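Side-chain contacts in transcriptional regulator, MarR family (Listeria monocytogenes str. 4b, PDB 2QWW), which probably binds DNA as a MarR-family transcriptional repressor through a winged helix-turn-helix domain in each subunit of a dimer: residues D77-I80 against L84-K87; L44-V49 against A59-R64. All coordinates share one frame; numbering follows the deposited sequence.

Interaction 1. Residues D77-I80 against L84-K87; sequences DGLI and LVVK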
# COMPACT_ATOMS: atom_id res chain seq x y z
N ASP A 77 14.02 -19.13 1.46
CA ASP A 77 14.14 -20.59 1.42
C ASP A 77 12.78 -21.23 1.12
O ASP A 77 12.70 -22.22 0.40
CB ASP A 77 14.76 -21.16 2.71
CG ASP A 77 15.53 -22.45 2.46
OD1 ASP A 77 15.11 -23.27 1.61
OD2 ASP A 77 16.59 -22.65 3.10
N GLY A 78 11.70 -20.63 1.63
CA GLY A 78 10.34 -21.07 1.34
C GLY A 78 10.01 -20.99 -0.15
O GLY A 78 9.48 -21.94 -0.72
N LEU A 79 10.33 -19.87 -0.79
CA LEU A 79 10.09 -19.71 -2.21
C LEU A 79 10.94 -20.64 -3.03
O LEU A 79 10.55 -20.99 -4.12
CB LEU A 79 10.30 -18.29 -2.69
CG LEU A 79 9.40 -17.21 -2.11
CD1 LEU A 79 9.78 -15.90 -2.75
CD2 LEU A 79 7.94 -17.53 -2.36
N ILE A 80 12.12 -21.01 -2.52
CA ILE A 80 12.95 -22.02 -3.20
C ILE A 80 12.33 -23.42 -3.01
O ILE A 80 12.34 -24.24 -3.96
CB ILE A 80 14.41 -22.03 -2.66
CG1 ILE A 80 15.13 -20.75 -3.08
CG2 ILE A 80 15.19 -23.23 -3.23
CD1 ILE A 80 16.43 -20.53 -2.39
N LEU A 84 9.61 -21.65 -6.86
CA LEU A 84 9.31 -20.37 -7.47
C LEU A 84 10.53 -19.48 -7.76
O LEU A 84 10.44 -18.56 -8.56
CB LEU A 84 8.31 -19.63 -6.60
CG LEU A 84 7.05 -20.45 -6.28
CD1 LEU A 84 6.17 -19.62 -5.44
CD2 LEU A 84 6.34 -20.90 -7.55
N VAL A 85 11.64 -19.73 -7.09
CA VAL A 85 12.85 -18.95 -7.33
C VAL A 85 13.97 -19.92 -7.47
O VAL A 85 13.92 -21.01 -6.91
CB VAL A 85 13.20 -17.96 -6.19
CG1 VAL A 85 12.02 -17.08 -5.85
CG2 VAL A 85 13.68 -18.66 -4.97
N VAL A 86 15.01 -19.51 -8.18
CA VAL A 86 16.19 -20.34 -8.35
C VAL A 86 17.42 -19.55 -7.94
O VAL A 86 17.53 -18.37 -8.25
CB VAL A 86 16.31 -20.85 -9.79
CG1 VAL A 86 15.00 -21.48 -10.21
CG2 VAL A 86 16.64 -19.74 -10.74
N LYS A 87 18.34 -20.20 -7.25
CA LYS A 87 19.58 -19.56 -6.81
C LYS A 87 20.48 -19.46 -8.04
O LYS A 87 20.52 -20.38 -8.87
CB LYS A 87 20.29 -20.40 -5.74
CG LYS A 87 19.46 -20.73 -4.53
CD LYS A 87 20.08 -21.83 -3.68
CE LYS A 87 21.25 -21.33 -2.84
NZ LYS A 87 21.84 -22.42 -1.99

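Interaction 2. Residues L44-V49 against A59-R64; sequences LAMINV and ADLTKR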
# COMPACT_ATOMS: atom_id res chain seq x y z
N LEU A 44 4.34 -12.70 -2.24
CA LEU A 44 4.12 -12.09 -3.55
C LEU A 44 4.90 -10.81 -3.74
O LEU A 44 5.38 -10.56 -4.83
CB LEU A 44 2.64 -11.80 -3.78
CG LEU A 44 1.79 -13.02 -4.02
CD1 LEU A 44 0.34 -12.63 -3.90
CD2 LEU A 44 2.11 -13.63 -5.38
N ALA A 45 5.04 -10.00 -2.70
CA ALA A 45 5.84 -8.79 -2.81
C ALA A 45 7.27 -9.16 -3.21
O ALA A 45 7.87 -8.53 -4.09
CB ALA A 45 5.83 -8.03 -1.51
N MSE A 46 7.81 -10.20 -2.57
CA MSE A 46 9.16 -10.71 -2.86
C MSE A 46 9.25 -11.21 -4.29
O MSE A 46 10.19 -10.87 -5.02
CB MSE A 46 9.49 -11.84 -1.89
CG MSE A 46 10.86 -12.53 -2.07
SE MSE A 46 11.45 -13.65 -0.52
CE MSE A 46 11.54 -12.31 0.78
N ILE A 47 8.27 -12.02 -4.69
CA ILE A 47 8.21 -12.58 -6.04
C ILE A 47 8.25 -11.47 -7.07
O ILE A 47 8.98 -11.56 -8.05
CB ILE A 47 6.91 -13.40 -6.27
CG1 ILE A 47 6.90 -14.66 -5.41
CG2 ILE A 47 6.76 -13.80 -7.74
CD1 ILE A 47 7.75 -15.79 -5.92
N ASN A 48 7.48 -10.41 -6.82
CA ASN A 48 7.39 -9.28 -7.72
C ASN A 48 8.68 -8.45 -7.83
O ASN A 48 9.03 -8.01 -8.92
CB ASN A 48 6.18 -8.42 -7.33
CG ASN A 48 4.84 -9.15 -7.58
OD1 ASN A 48 4.71 -9.91 -8.54
ND2 ASN A 48 3.84 -8.89 -6.72
N VAL A 49 9.37 -8.27 -6.72
CA VAL A 49 10.67 -7.62 -6.72
C VAL A 49 11.65 -8.45 -7.54
O VAL A 49 12.36 -7.93 -8.37
CB VAL A 49 11.24 -7.46 -5.31
CG1 VAL A 49 12.70 -7.04 -5.35
CG2 VAL A 49 10.40 -6.46 -4.48
N ALA A 59 20.50 -9.62 0.28
CA ALA A 59 20.82 -8.41 1.04
C ALA A 59 20.01 -7.21 0.58
O ALA A 59 19.52 -6.44 1.40
CB ALA A 59 22.30 -8.08 0.90
N ASP A 60 19.89 -7.03 -0.73
CA ASP A 60 19.14 -5.91 -1.30
C ASP A 60 17.65 -6.17 -1.35
O ASP A 60 16.85 -5.23 -1.35
CB ASP A 60 19.66 -5.58 -2.69
CG ASP A 60 21.10 -5.09 -2.65
OD1 ASP A 60 21.43 -4.34 -1.71
OD2 ASP A 60 21.88 -5.44 -3.55
N LEU A 61 17.27 -7.44 -1.39
CA LEU A 61 15.88 -7.83 -1.42
C LEU A 61 15.22 -7.42 -0.11
O LEU A 61 14.16 -6.80 -0.10
CB LEU A 61 15.78 -9.33 -1.71
CG LEU A 61 14.41 -10.00 -1.84
CD1 LEU A 61 13.49 -9.27 -2.80
CD2 LEU A 61 14.62 -11.43 -2.29
N THR A 62 15.89 -7.71 1.01
CA THR A 62 15.38 -7.36 2.33
C THR A 62 15.18 -5.86 2.46
O THR A 62 14.14 -5.41 2.93
CB THR A 62 16.36 -7.68 3.48
OG1 THR A 62 17.42 -6.71 3.47
CG2 THR A 62 16.93 -9.08 3.39
N LYS A 63 16.20 -5.10 2.05
CA LYS A 63 16.18 -3.63 2.13
C LYS A 63 15.08 -3.02 1.30
O LYS A 63 14.50 -2.01 1.68
CB LYS A 63 17.54 -3.03 1.72
N ARG A 64 14.78 -3.64 0.16
CA ARG A 64 13.70 -3.13 -0.68
C ARG A 64 12.32 -3.47 -0.10
O ARG A 64 11.38 -2.68 -0.21
CB ARG A 64 13.81 -3.65 -2.11
CG ARG A 64 12.98 -2.82 -3.06
CD ARG A 64 12.98 -3.32 -4.46
NE ARG A 64 14.16 -3.03 -5.26
CZ ARG A 64 14.29 -3.41 -6.53
NH1 ARG A 64 13.31 -4.08 -7.13
NH2 ARG A 64 15.37 -3.12 -7.22

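Interaction 1. Residues D77-I80 against L84-K87
Leu79 and Val85 meet where helix 69-81 gives way, after a short turn, to strand 85-87. Val85 turns CG1 toward Leu79, 3.8 Å from its CB, and the same methyl also lies beside Leu79 CD1. With CG1 anti to the carbonyl carbon (chi1 -52°), this branch faces Leu79, and the other, CG2, is turned to the Ile80 side. Leu79 and Leu84 cross almost perpendicularly and touch through one methyl each, CD2 to CD1 at 4.1 Å. Farther along the strand, Ile80 extends its chain so that CD1 lies across the aliphatic part of Lys87, 3.7 Å from CG. Beyond that point the lysine bends at chi3 (76°), and NZ is hydrogen-bonded to Asn94 OD1, while Asn94 ND2 bonds Asp77 OD1; one amide thus serves both the helix and the strand. The backbone closes the turn at a single acceptor: Leu79 O receives Leu84 N at 3.0 Å, almost in line with its C=O bond, and more weakly Val85 N at 3.4 Å. Leu79 also packs on Gln43, Met46 and Ile47 of helix 41-52, and Leu84 reaches Leu110 of helix 105-115, so this end of the contact is buried. Strand 85-87 pairs antiparallel with strand 100-103. In the winged helix-turn-helix fold of MarR regulators, this is the passage from the second helix of the helix-turn-helix, the probable recognition helix, into the first strand of the wing.

Interaction 2. Residues L44-V49 against A59-R64
Val49 and Leu61 form the centre of an apolar contact between helices 41-52 and 58-65. Val49 CG1 lies 3.5 Å from Leu61 CD1, tighter than usual for two methyls, and Val49 CB is close behind at 3.8 Å from that CD1. The leucine brings both of its branches to the opposing helix: CD1 goes to Val49, whereas CD2 reaches Met46 CG, 3.9 Å away. Met46, a selenomethionine, gets there because its CG is anti to the backbone N (chi1 178°), which brings CG to Leu61 CD2, the two side chains crossing at about a right angle and the Met46 chain bending at chi3 beyond CG; the residue also packs on Val76 and Leu79 of helix 69-81. The two short helical segments run at 123° to each other with their axes 10.6 Å apart, a spacing bridged by side chains alone.

A second kind of contact is between a methyl and a charged chain. Arg64 and Val49 pass alongside one another in opposite directions, with Arg64 CD 3.8 Å from Val49 CG1. A bend at chi3 (-78°) brings the guanidinium back beside the valine, where Arg64 NH1 stands 3.5 Å from Val49 CG1, obliquely. NH1 is also hydrogen-bonded to Thr53 OG1, just past the end of helix 41-52.

No hydrogen bond joins the two segments; Asn48 OD1 instead bonds Ser111 OG of helix 105-115.

With no salt bridge either, their cohesion is van der Waals in kind: apolar carbons of Leu61 and Met46 on the buried side, with Val49 between them and an exposed arginine whose aliphatic part covers Val49 while its charged end is engaged by Thr53.

Both contacts lie in the probable DNA-binding winged helix-turn-helix domain, and they meet through helix 41-52: Leu79 CD1 of interaction 1 touches the selenium of Met46 from interaction 2 at 3.6 Å, and Leu79 and Leu84 both pack on Ile47. Interaction 2 holds helix 58-65 against helix 41-52; interaction 1 joins the next helix, 69-81, to the wing strand that follows it. The chemistry differs accordingly. Interaction 1 is a short-range turn, mostly buried, where backbone hydrogen bonds accompany the apolar packing. Interaction 2 has no polar bond between its segments, its buried leucine and selenomethionine giving way to an exposed arginine.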